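Local structure of decapping nuclease RAI1 (Scheffersomyces stipitis, 5BTO) at residues E39-D43 / Q44-K48; C89-T92 / A93-K96; E105-V109 / D110-Y114. The protein removes NAD caps from the 5' ends of RNA with the help of a divalent metal cation, and binds and stimulates the exoribonuclease RAT1. All coordinates share one frame; numbering follows the deposited sequence.

Contact 1 (E39-D43 / Q44-K48)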
ATOM      1  N   GLU A  39      25.484   8.734  33.796  1.00 37.35           N
ATOM      2  CA  GLU A  39      26.069   7.399  33.727  1.00 36.52           C
ATOM      3  C   GLU A  39      24.975   6.334  33.697  1.00 32.92           C
ATOM      4  O   GLU A  39      23.899   6.520  34.269  1.00 32.99           O
ATOM      5  CB  GLU A  39      26.992   7.165  34.923  1.00 38.79           C
ATOM      6  CG  GLU A  39      28.137   8.166  35.034  1.00 42.62           C
ATOM      7  CD  GLU A  39      29.230   7.935  34.005  1.00 45.89           C
ATOM      8  OE1 GLU A  39      29.302   6.823  33.443  1.00 46.53           O
ATOM      9  OE2 GLU A  39      30.025   8.868  33.762  1.00 47.97           O
ATOM     10  N   PHE A  40      25.247   5.214  33.035  1.00 28.55           N
ATOM     11  CA  PHE A  40      24.260   4.143  32.939  1.00 25.28           C
ATOM     12  C   PHE A  40      24.359   3.138  34.085  1.00 25.69           C
ATOM     13  O   PHE A  40      25.458   2.823  34.557  1.00 28.03           O
ATOM     14  CB  PHE A  40      24.342   3.447  31.577  1.00 26.54           C
ATOM     15  CG  PHE A  40      23.835   4.295  30.448  1.00 28.64           C
ATOM     16  CD1 PHE A  40      22.475   4.411  30.213  1.00 29.85           C
ATOM     17  CD2 PHE A  40      24.710   4.997  29.643  1.00 29.73           C
ATOM     18  CE1 PHE A  40      21.999   5.200  29.188  1.00 29.99           C
ATOM     19  CE2 PHE A  40      24.241   5.789  28.610  1.00 31.06           C
ATOM     20  CZ  PHE A  40      22.885   5.890  28.383  1.00 30.95           C
ATOM     21  N   VAL A  41      23.196   2.664  34.531  1.00 25.10           N
ATOM     22  CA  VAL A  41      23.089   1.712  35.634  1.00 24.30           C
ATOM     23  C   VAL A  41      22.414   0.442  35.127  1.00 22.36           C
ATOM     24  O   VAL A  41      21.345   0.511  34.520  1.00 21.61           O
ATOM     25  CB  VAL A  41      22.236   2.296  36.765  1.00 26.00           C
ATOM     26  CG1 VAL A  41      22.231   1.364  37.974  1.00 27.06           C
ATOM     27  CG2 VAL A  41      22.735   3.685  37.131  1.00 27.96           C
ATOM     28  N   TYR A  42      23.031  -0.713  35.377  1.00 21.92           N
ATOM     29  CA  TYR A  42      22.573  -1.978  34.790  1.00 20.50           C
ATOM     30  C   TYR A  42      22.147  -3.047  35.792  1.00 21.37           C
ATOM     31  O   TYR A  42      21.435  -3.987  35.429  1.00 20.64           O
ATOM     32  CB  TYR A  42      23.645  -2.560  33.854  1.00 20.63           C
ATOM     33  CG  TYR A  42      23.958  -1.664  32.678  1.00 21.05           C
ATOM     34  CD1 TYR A  42      23.063  -1.542  31.626  1.00 21.65           C
ATOM     35  CD2 TYR A  42      25.143  -0.936  32.622  1.00 22.47           C
ATOM     36  CE1 TYR A  42      23.334  -0.720  30.550  1.00 23.11           C
ATOM     37  CE2 TYR A  42      25.427  -0.106  31.542  1.00 23.17           C
ATOM     38  CZ  TYR A  42      24.513  -0.006  30.509  1.00 23.93           C
ATOM     39  OH  TYR A  42      24.760   0.808  29.427  1.00 23.93           O
ATOM     40  N   ASP A  43      22.590  -2.914  37.045  1.00 21.26           N
ATOM     41  CA  ASP A  43      22.241  -3.881  38.081  1.00 23.14           C
ATOM     42  C   ASP A  43      20.766  -3.768  38.413  1.00 22.57           C
ATOM     43  O   ASP A  43      20.279  -2.676  38.714  1.00 24.17           O
ATOM     44  CB  ASP A  43      23.067  -3.642  39.343  1.00 27.64           C
ATOM     45  CG  ASP A  43      22.730  -4.622  40.450  1.00 29.36           C
ATOM     46  OD1 ASP A  43      21.818  -4.334  41.248  1.00 28.46           O
ATOM     47  OD2 ASP A  43      23.373  -5.690  40.524  1.00 32.75           O
ATOM     48  N   GLN A  44      20.050  -4.891  38.353  1.00 22.19           N
ATOM     49  CA  GLN A  44      18.595  -4.855  38.484  1.00 22.40           C
ATOM     50  C   GLN A  44      18.142  -4.356  39.852  1.00 24.61           C
ATOM     51  O   GLN A  44      17.195  -3.573  39.950  1.00 25.55           O
ATOM     52  CB  GLN A  44      17.969  -6.217  38.179  1.00 20.47           C
ATOM     53  CG  GLN A  44      18.212  -6.697  36.756  1.00 19.34           C
ATOM     54  CD  GLN A  44      17.717  -5.684  35.733  1.00 19.25           C
ATOM     55  OE1 GLN A  44      16.528  -5.617  35.442  1.00 20.90           O
ATOM     56  NE2 GLN A  44      18.628  -4.876  35.214  1.00 20.04           N
ATOM     57  N   LYS A  45      18.808  -4.811  40.906  1.00 26.67           N
ATOM     58  CA  LYS A  45      18.414  -4.389  42.241  1.00 28.64           C
ATOM     59  C   LYS A  45      18.602  -2.890  42.426  1.00 30.05           C
ATOM     60  O   LYS A  45      17.703  -2.198  42.908  1.00 30.12           O
ATOM     61  CB  LYS A  45      19.188  -5.159  43.308  1.00 29.96           C
ATOM     62  CG  LYS A  45      18.684  -4.872  44.708  1.00 33.71           C
ATOM     63  CD  LYS A  45      19.248  -5.871  45.701  1.00 39.33           C
ATOM     64  CE  LYS A  45      18.492  -5.819  47.019  1.00 42.02           C
ATOM     65  NZ  LYS A  45      18.551  -4.470  47.627  1.00 44.40           N
ATOM     66  N   ILE A  46      19.772  -2.390  42.037  1.00 30.05           N
ATOM     67  CA  ILE A  46      20.073  -0.967  42.133  1.00 30.28           C
ATOM     68  C   ILE A  46      19.128  -0.109  41.284  1.00 28.66           C
ATOM     69  O   ILE A  46      18.646   0.930  41.739  1.00 29.94           O
ATOM     70  CB  ILE A  46      21.538  -0.670  41.747  1.00 31.88           C
ATOM     71  CG1 ILE A  46      22.495  -1.360  42.725  1.00 32.29           C
ATOM     72  CG2 ILE A  46      21.795   0.831  41.728  1.00 33.80           C
ATOM     73  CD1 ILE A  46      23.958  -1.075  42.452  1.00 32.68           C
ATOM     74  N   VAL A  47      18.864  -0.536  40.051  1.00 25.87           N
ATOM     75  CA  VAL A  47      17.949   0.202  39.196  1.00 23.42           C
ATOM     76  C   VAL A  47      16.576   0.322  39.847  1.00 22.50           C
ATOM     77  O   VAL A  47      15.989   1.404  39.887  1.00 23.89           O
ATOM     78  CB  VAL A  47      17.813  -0.444  37.800  1.00 23.10           C
ATOM     79  CG1 VAL A  47      16.653   0.170  37.043  1.00 25.74           C
ATOM     80  CG2 VAL A  47      19.106  -0.268  37.017  1.00 25.63           C
ATOM     81  N   LYS A  48      16.069  -0.795  40.353  1.00 21.84           N
ATOM     82  CA  LYS A  48      14.746  -0.829  40.967  1.00 25.65           C
ATOM     83  C   LYS A  48      14.690  -0.072  42.297  1.00 28.59           C
ATOM     84  O   LYS A  48      13.686   0.568  42.602  1.00 29.73           O
ATOM     85  CB  LYS A  48      14.291  -2.277  41.163  1.00 27.68           C
ATOM     86  CG  LYS A  48      14.127  -3.055  39.866  1.00 31.86           C
ATOM     87  CD  LYS A  48      12.797  -2.765  39.211  1.00 33.82           C
ATOM     88  CE  LYS A  48      12.729  -3.344  37.800  1.00 37.05           C
ATOM     89  NZ  LYS A  48      11.340  -3.320  37.290  1.00 38.16           N
TER
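Val41 and Asp43 meet the first turn of helix 44-50 in two different ways, one apolar and one polar. The tight part is small: CG1 of Val41, anti to its own backbone N (chi1 -175°), reaches Val47 CG2 at 3.7 Å and Ile46 CG2 at 3.8 Å. The two valines run antiparallel alongside each other, and Ile46 lies roughly perpendicular to Val41. Val47 is buried here, and its CG2 also lies against the carbonyl of Asp43, whose O accepts from Val47 N at 2.9 Å in the first helical bond of the turn. Beside this, the carboxylate of Asp43 swings round to the helix start. Its OD1 takes the amide of Ile46 on the anti lone pair, 2.9 Å from Ile46 N and almost straight (170°). An alanine here has no carboxylate, and the Ile46 amide at the helix start would probably be left without its capping acceptor. Gln44 folds back so that NE2 gives to Tyr42 O at 3.0 Å, from above the carbonyl plane, and also to Ala31 O of strand 27-34. The outer side is looser: Ile46 is exposed, and so is Lys45, with NZ paired to Asp49. This is a side-chain N-cap, placed where the edge strand 40-41 of the large mixed sheet turns into a short helix.

Contact 2 (C89-T92 / A93-K96)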
ATOM      1  N   CYS A  89      23.860   1.104  24.856  1.00 24.20           N
ATOM      2  CA  CYS A  89      23.424   0.837  26.225  1.00 24.03           C
ATOM      3  C   CYS A  89      22.364  -0.268  26.274  1.00 21.47           C
ATOM      4  O   CYS A  89      22.384  -1.113  27.169  1.00 21.46           O
ATOM      5  CB  CYS A  89      22.959   2.118  26.948  1.00 27.30           C
ATOM      6  SG  CYS A  89      21.645   3.089  26.158  1.00 30.26           S
ATOM      7  N   LEU A  90      21.446  -0.265  25.314  1.00 19.64           N
ATOM      8  CA  LEU A  90      20.467  -1.341  25.211  1.00 17.66           C
ATOM      9  C   LEU A  90      21.171  -2.695  25.067  1.00 19.31           C
ATOM     10  O   LEU A  90      20.817  -3.667  25.741  1.00 19.98           O
ATOM     11  CB  LEU A  90      19.494  -1.091  24.048  1.00 19.25           C
ATOM     12  CG  LEU A  90      18.461  -2.187  23.772  1.00 18.81           C
ATOM     13  CD1 LEU A  90      17.712  -2.564  25.060  1.00 19.71           C
ATOM     14  CD2 LEU A  90      17.480  -1.755  22.664  1.00 17.94           C
ATOM     15  N   LEU A  91      22.166  -2.766  24.192  1.00 19.88           N
ATOM     16  CA  LEU A  91      22.887  -4.027  24.012  1.00 19.54           C
ATOM     17  C   LEU A  91      23.679  -4.419  25.250  1.00 21.66           C
ATOM     18  O   LEU A  91      23.819  -5.602  25.549  1.00 21.80           O
ATOM     19  CB  LEU A  91      23.817  -3.964  22.803  1.00 21.35           C
ATOM     20  CG  LEU A  91      23.046  -3.807  21.502  1.00 22.09           C
ATOM     21  CD1 LEU A  91      24.012  -3.793  20.330  1.00 22.95           C
ATOM     22  CD2 LEU A  91      22.018  -4.919  21.354  1.00 22.61           C
ATOM     23  N   THR A  92      24.209  -3.432  25.961  1.00 21.31           N
ATOM     24  CA  THR A  92      24.909  -3.726  27.212  1.00 22.49           C
ATOM     25  C   THR A  92      23.943  -4.373  28.210  1.00 22.63           C
ATOM     26  O   THR A  92      24.257  -5.390  28.829  1.00 22.19           O
ATOM     27  CB  THR A  92      25.548  -2.463  27.820  1.00 22.95           C
ATOM     28  OG1 THR A  92      26.500  -1.916  26.894  1.00 26.41           O
ATOM     29  CG2 THR A  92      26.260  -2.795  29.142  1.00 23.05           C
ATOM     30  N   ALA A  93      22.752  -3.801  28.338  1.00 20.61           N
ATOM     31  CA  ALA A  93      21.756  -4.343  29.255  1.00 20.22           C
ATOM     32  C   ALA A  93      21.264  -5.716  28.793  1.00 20.76           C
ATOM     33  O   ALA A  93      21.044  -6.606  29.604  1.00 21.67           O
ATOM     34  CB  ALA A  93      20.584  -3.373  29.397  1.00 20.95           C
ATOM     35  N   LEU A  94      21.087  -5.883  27.481  1.00 21.48           N
ATOM     36  CA  LEU A  94      20.598  -7.147  26.934  1.00 21.20           C
ATOM     37  C   LEU A  94      21.608  -8.273  27.149  1.00 21.68           C
ATOM     38  O   LEU A  94      21.242  -9.407  27.472  1.00 22.64           O
ATOM     39  CB  LEU A  94      20.297  -7.004  25.432  1.00 20.34           C
ATOM     40  CG  LEU A  94      19.863  -8.277  24.710  1.00 19.42           C
ATOM     41  CD1 LEU A  94      18.588  -8.869  25.290  1.00 21.05           C
ATOM     42  CD2 LEU A  94      19.690  -7.973  23.216  1.00 19.47           C
ATOM     43  N   THR A  95      22.880  -7.952  26.975  1.00 21.19           N
ATOM     44  CA  THR A  95      23.939  -8.935  27.184  1.00 23.32           C
ATOM     45  C   THR A  95      23.888  -9.450  28.623  1.00 23.13           C
ATOM     46  O   THR A  95      23.969 -10.652  28.869  1.00 22.92           O
ATOM     47  CB  THR A  95      25.317  -8.334  26.879  1.00 22.26           C
ATOM     48  OG1 THR A  95      25.382  -7.983  25.485  1.00 23.14           O
ATOM     49  CG2 THR A  95      26.421  -9.346  27.181  1.00 22.66           C
ATOM     50  N   LYS A  96      23.744  -8.527  29.558  1.00 22.27           N
ATOM     51  CA  LYS A  96      23.692  -8.891  30.974  1.00 20.88           C
ATOM     52  C   LYS A  96      22.496  -9.793  31.238  1.00 21.43           C
ATOM     53  O   LYS A  96      22.594 -10.795  31.948  1.00 23.02           O
ATOM     54  CB  LYS A  96      23.632  -7.624  31.816  1.00 20.97           C
ATOM     55  CG  LYS A  96      23.634  -7.853  33.331  1.00 24.85           C
ATOM     56  CD  LYS A  96      23.598  -6.511  34.035  1.00 27.01           C
ATOM     57  CE  LYS A  96      23.616  -6.667  35.558  1.00 28.81           C
ATOM     58  NZ  LYS A  96      24.836  -7.400  36.021  1.00 31.98           N
TER
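Leu91 and Thr95 sit one turn apart on helix 87-101, and the carbonyl of Leu91 receives both donors of the threonine, the hydroxyl and the amide N-H. Thr95 OG1 lies anti to its own carbonyl carbon (chi1 -64°), which turns the hydroxyl back down the helix to Leu91 O at 2.8 Å. Thr95 N reaches the same oxygen at 2.9 Å, and the two donors come from opposite faces of the carbonyl plane, each tilted about 30° from it. The CD2 methyls of Leu91 and Leu94 come no nearer than 4.3 Å, a loose touch; both side chains lie against Phe394 of helix 392-400, and Leu94, like Leu90, also packs on Ile112. Leu94 does lean on the turn before it, its CB 3.4 Å from Leu90 O. Ala93 brings a bare CB to 3.6 Å from Cys89 O, and on this side the helix can lie close to Phe30 and Phe32 of strand 27-34. Thr92, next to it on the exposed flank, packs like Ala93 on Tyr42, and its OG1 is bonded back to Lys88 O. Lys96 runs out straight from the backbone and bends only at its end, where NZ pairs with Glu100. The hydroxyls of both threonines are spent on carbonyls of the preceding turn, so that Thr95 can sit beside Phe394 and Trp397 without bringing an unmatched hydroxyl to them.

Contact 3 (E105-V109 / D110-Y114)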
ATOM      1  N   GLU A 105      21.505 -17.908  26.667  1.00 29.60           N
ATOM      2  CA  GLU A 105      20.987 -17.958  25.304  1.00 31.97           C
ATOM      3  C   GLU A 105      20.472 -16.580  24.885  1.00 31.16           C
ATOM      4  O   GLU A 105      20.121 -15.747  25.729  1.00 29.43           O
ATOM      5  CB  GLU A 105      19.880 -19.010  25.167  1.00 33.78           C
ATOM      6  CG  GLU A 105      20.242 -20.419  25.662  1.00 35.92           C
ATOM      7  CD  GLU A 105      21.138 -21.209  24.706  1.00 39.79           C
ATOM      8  OE1 GLU A 105      21.348 -20.767  23.557  1.00 42.64           O
ATOM      9  OE2 GLU A 105      21.639 -22.284  25.110  1.00 41.03           O
ATOM     10  N   LYS A 106      20.435 -16.339  23.581  1.00 28.45           N
ATOM     11  CA  LYS A 106      19.942 -15.063  23.069  1.00 25.89           C
ATOM     12  C   LYS A 106      18.451 -14.932  23.345  1.00 24.88           C
ATOM     13  O   LYS A 106      17.731 -15.931  23.369  1.00 25.18           O
ATOM     14  CB  LYS A 106      20.234 -14.923  21.572  1.00 26.50           C
ATOM     15  CG  LYS A 106      19.375 -15.800  20.665  1.00 27.50           C
ATOM     16  CD  LYS A 106      19.794 -15.677  19.197  1.00 26.93           C
ATOM     17  CE  LYS A 106      18.939 -16.566  18.308  1.00 26.74           C
ATOM     18  NZ  LYS A 106      19.429 -16.579  16.895  1.00 27.88           N
ATOM     19  N   VAL A 107      17.992 -13.700  23.557  1.00 23.71           N
ATOM     20  CA  VAL A 107      16.580 -13.445  23.801  1.00 24.48           C
ATOM     21  C   VAL A 107      15.765 -13.916  22.598  1.00 24.69           C
ATOM     22  O   VAL A 107      16.187 -13.766  21.441  1.00 23.64           O
ATOM     23  CB  VAL A 107      16.319 -11.942  24.097  1.00 25.53           C
ATOM     24  CG1 VAL A 107      16.720 -11.085  22.899  1.00 23.65           C
ATOM     25  CG2 VAL A 107      14.859 -11.693  24.459  1.00 28.75           C
ATOM     26  N   ASN A 108      14.594 -14.481  22.874  1.00 23.73           N
ATOM     27  CA  ASN A 108      13.780 -15.095  21.837  1.00 23.85           C
ATOM     28  C   ASN A 108      12.835 -14.105  21.169  1.00 20.66           C
ATOM     29  O   ASN A 108      11.631 -14.144  21.397  1.00 23.56           O
ATOM     30  CB  ASN A 108      12.983 -16.262  22.412  1.00 28.81           C
ATOM     31  CG  ASN A 108      12.184 -16.993  21.358  1.00 33.80           C
ATOM     32  OD1 ASN A 108      12.642 -17.178  20.229  1.00 35.35           O
ATOM     33  ND2 ASN A 108      10.972 -17.402  21.716  1.00 37.46           N
ATOM     34  N   VAL A 109      13.399 -13.219  20.350  1.00 20.18           N
ATOM     35  CA  VAL A 109      12.610 -12.262  19.567  1.00 17.41           C
ATOM     36  C   VAL A 109      13.157 -12.127  18.155  1.00 17.74           C
ATOM     37  O   VAL A 109      14.273 -12.573  17.861  1.00 19.52           O
ATOM     38  CB  VAL A 109      12.575 -10.856  20.210  1.00 16.74           C
ATOM     39  CG1 VAL A 109      11.979 -10.919  21.616  1.00 17.57           C
ATOM     40  CG2 VAL A 109      13.967 -10.232  20.235  1.00 18.92           C
ATOM     41  N   ASP A 110      12.359 -11.503  17.289  1.00 17.46           N
ATOM     42  CA  ASP A 110      12.746 -11.255  15.906  1.00 17.76           C
ATOM     43  C   ASP A 110      13.353  -9.873  15.731  1.00 16.83           C
ATOM     44  O   ASP A 110      14.204  -9.667  14.863  1.00 17.49           O
ATOM     45  CB  ASP A 110      11.526 -11.367  14.996  1.00 18.78           C
ATOM     46  CG  ASP A 110      10.882 -12.733  15.052  1.00 21.36           C
ATOM     47  OD1 ASP A 110      11.562 -13.712  14.681  1.00 22.68           O
ATOM     48  OD2 ASP A 110       9.701 -12.838  15.453  1.00 23.08           O
ATOM     49  N   ILE A 111      12.890  -8.918  16.539  1.00 15.68           N
ATOM     50  CA  ILE A 111      13.295  -7.523  16.391  1.00 14.51           C
ATOM     51  C   ILE A 111      13.671  -6.923  17.745  1.00 14.00           C
ATOM     52  O   ILE A 111      12.997  -7.165  18.738  1.00 15.51           O
ATOM     53  CB  ILE A 111      12.151  -6.671  15.780  1.00 15.63           C
ATOM     54  CG1 ILE A 111      11.795  -7.147  14.368  1.00 15.80           C
ATOM     55  CG2 ILE A 111      12.528  -5.184  15.757  1.00 17.33           C
ATOM     56  CD1 ILE A 111      10.477  -6.552  13.870  1.00 17.18           C
ATOM     57  N   ILE A 112      14.746  -6.142  17.768  1.00 14.41           N
ATOM     58  CA  ILE A 112      15.214  -5.480  18.989  1.00 15.20           C
ATOM     59  C   ILE A 112      15.306  -3.984  18.694  1.00 15.36           C
ATOM     60  O   ILE A 112      16.018  -3.580  17.781  1.00 15.70           O
ATOM     61  CB  ILE A 112      16.600  -6.027  19.408  1.00 16.80           C
ATOM     62  CG1 ILE A 112      16.469  -7.482  19.869  1.00 17.35           C
ATOM     63  CG2 ILE A 112      17.247  -5.143  20.501  1.00 17.65           C
ATOM     64  CD1 ILE A 112      17.790  -8.250  19.919  1.00 22.29           C
ATOM     65  N   THR A 113      14.575  -3.155  19.444  1.00 13.47           N
ATOM     66  CA  THR A 113      14.532  -1.740  19.117  1.00 12.84           C
ATOM     67  C   THR A 113      13.996  -0.911  20.270  1.00 12.82           C
ATOM     68  O   THR A 113      13.803  -1.428  21.377  1.00 14.59           O
ATOM     69  CB  THR A 113      13.674  -1.509  17.844  1.00 14.66           C
ATOM     70  OG1 THR A 113      13.836  -0.166  17.365  1.00 16.17           O
ATOM     71  CG2 THR A 113      12.208  -1.797  18.121  1.00 14.56           C
ATOM     72  N   TYR A 114      13.783   0.374  20.014  1.00 14.32           N
ATOM     73  CA  TYR A 114      13.236   1.295  21.012  1.00 13.12           C
ATOM     74  C   TYR A 114      11.765   1.617  20.740  1.00 13.21           C
ATOM     75  O   TYR A 114      11.337   1.781  19.595  1.00 13.91           O
ATOM     76  CB  TYR A 114      14.038   2.602  21.037  1.00 14.51           C
ATOM     77  CG  TYR A 114      15.277   2.566  21.899  1.00 16.79           C
ATOM     78  CD1 TYR A 114      15.197   2.770  23.272  1.00 17.23           C
ATOM     79  CD2 TYR A 114      16.527   2.349  21.346  1.00 20.79           C
ATOM     80  CE1 TYR A 114      16.324   2.731  24.064  1.00 19.90           C
ATOM     81  CE2 TYR A 114      17.667   2.311  22.139  1.00 20.19           C
ATOM     82  CZ  TYR A 114      17.559   2.508  23.496  1.00 20.69           C
ATOM     83  OH  TYR A 114      18.684   2.472  24.299  1.00 22.16           O
TER
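Ile112 is the side chain of strand 111-114 that turns back onto the loop before it, against Val109 and Val107. At CB it branches. CG2, anti to the backbone N, heads for helix 87-101 and comes 4.0 Å from Leu90 CD2. CG1 takes the other direction, anti to the carbonyl carbon (chi1 -68°), and meets Val109 CG2 at 3.7 Å. From there the chain continues extended, and CD1 at the tip lies 4.3 Å from Val107 CG1, a looser touch, with Leu94 CD2 bordering the same methyl. Gln142 and Phe144 of strand 142-147 also pack against this isoleucine. CG2 of Val109 has one apolar and one polar neighbour: it stands between the backbone N and the carbonyl carbon, the crowded position, and besides Ile112 it touches Ile111 O at 3.5 Å. Between Val107 and Val109 the chain makes an inverse gamma turn centred on Asn108, with a weak bond of 3.0 Å from Val109 N to Val107 O. The carboxylate of Asp110 finds its partners outside the turn: OD2 accepts from Lys229 N and OD1 forms a salt bridge with Arg353, so the charge is answered just where the strand begins. The two valines and the isoleucine are all buried. They carry the loop after helix 87-101 into an inner strand of the mixed sheet in this PD-(D/E)XK-type nuclease, flanked by strands 142-147 and 228-235, both running parallel to it; strand 111-114 ends at Tyr114, a substrate-binding residue at the N-cap position of helix 115-123.

From the N terminus the three contacts come in series, none nested in or crossing another. Contact 1 closes the turn from edge strand 40-41 into helix 44-50. Contact 2 spans successive turns of helix 87-101, and contact 3 closes the bend that takes the chain from that helix's loop into strand 111-114. Helix 87-101 joins the other two, whose nearest atoms stay about 7 Å apart. On one side it takes Phe40 of the edge strand, whose CE1 lies 3.7 Å from Cys89 SG, and beside it Tyr42, whose OH lies 3.3 Å from Cys89 CB; on the other, Leu94 meets Val107, and Tyr114 OH lies 3.6 Å from Cys89 SG. The helix thus bridges an edge and an inner strand of one sheet.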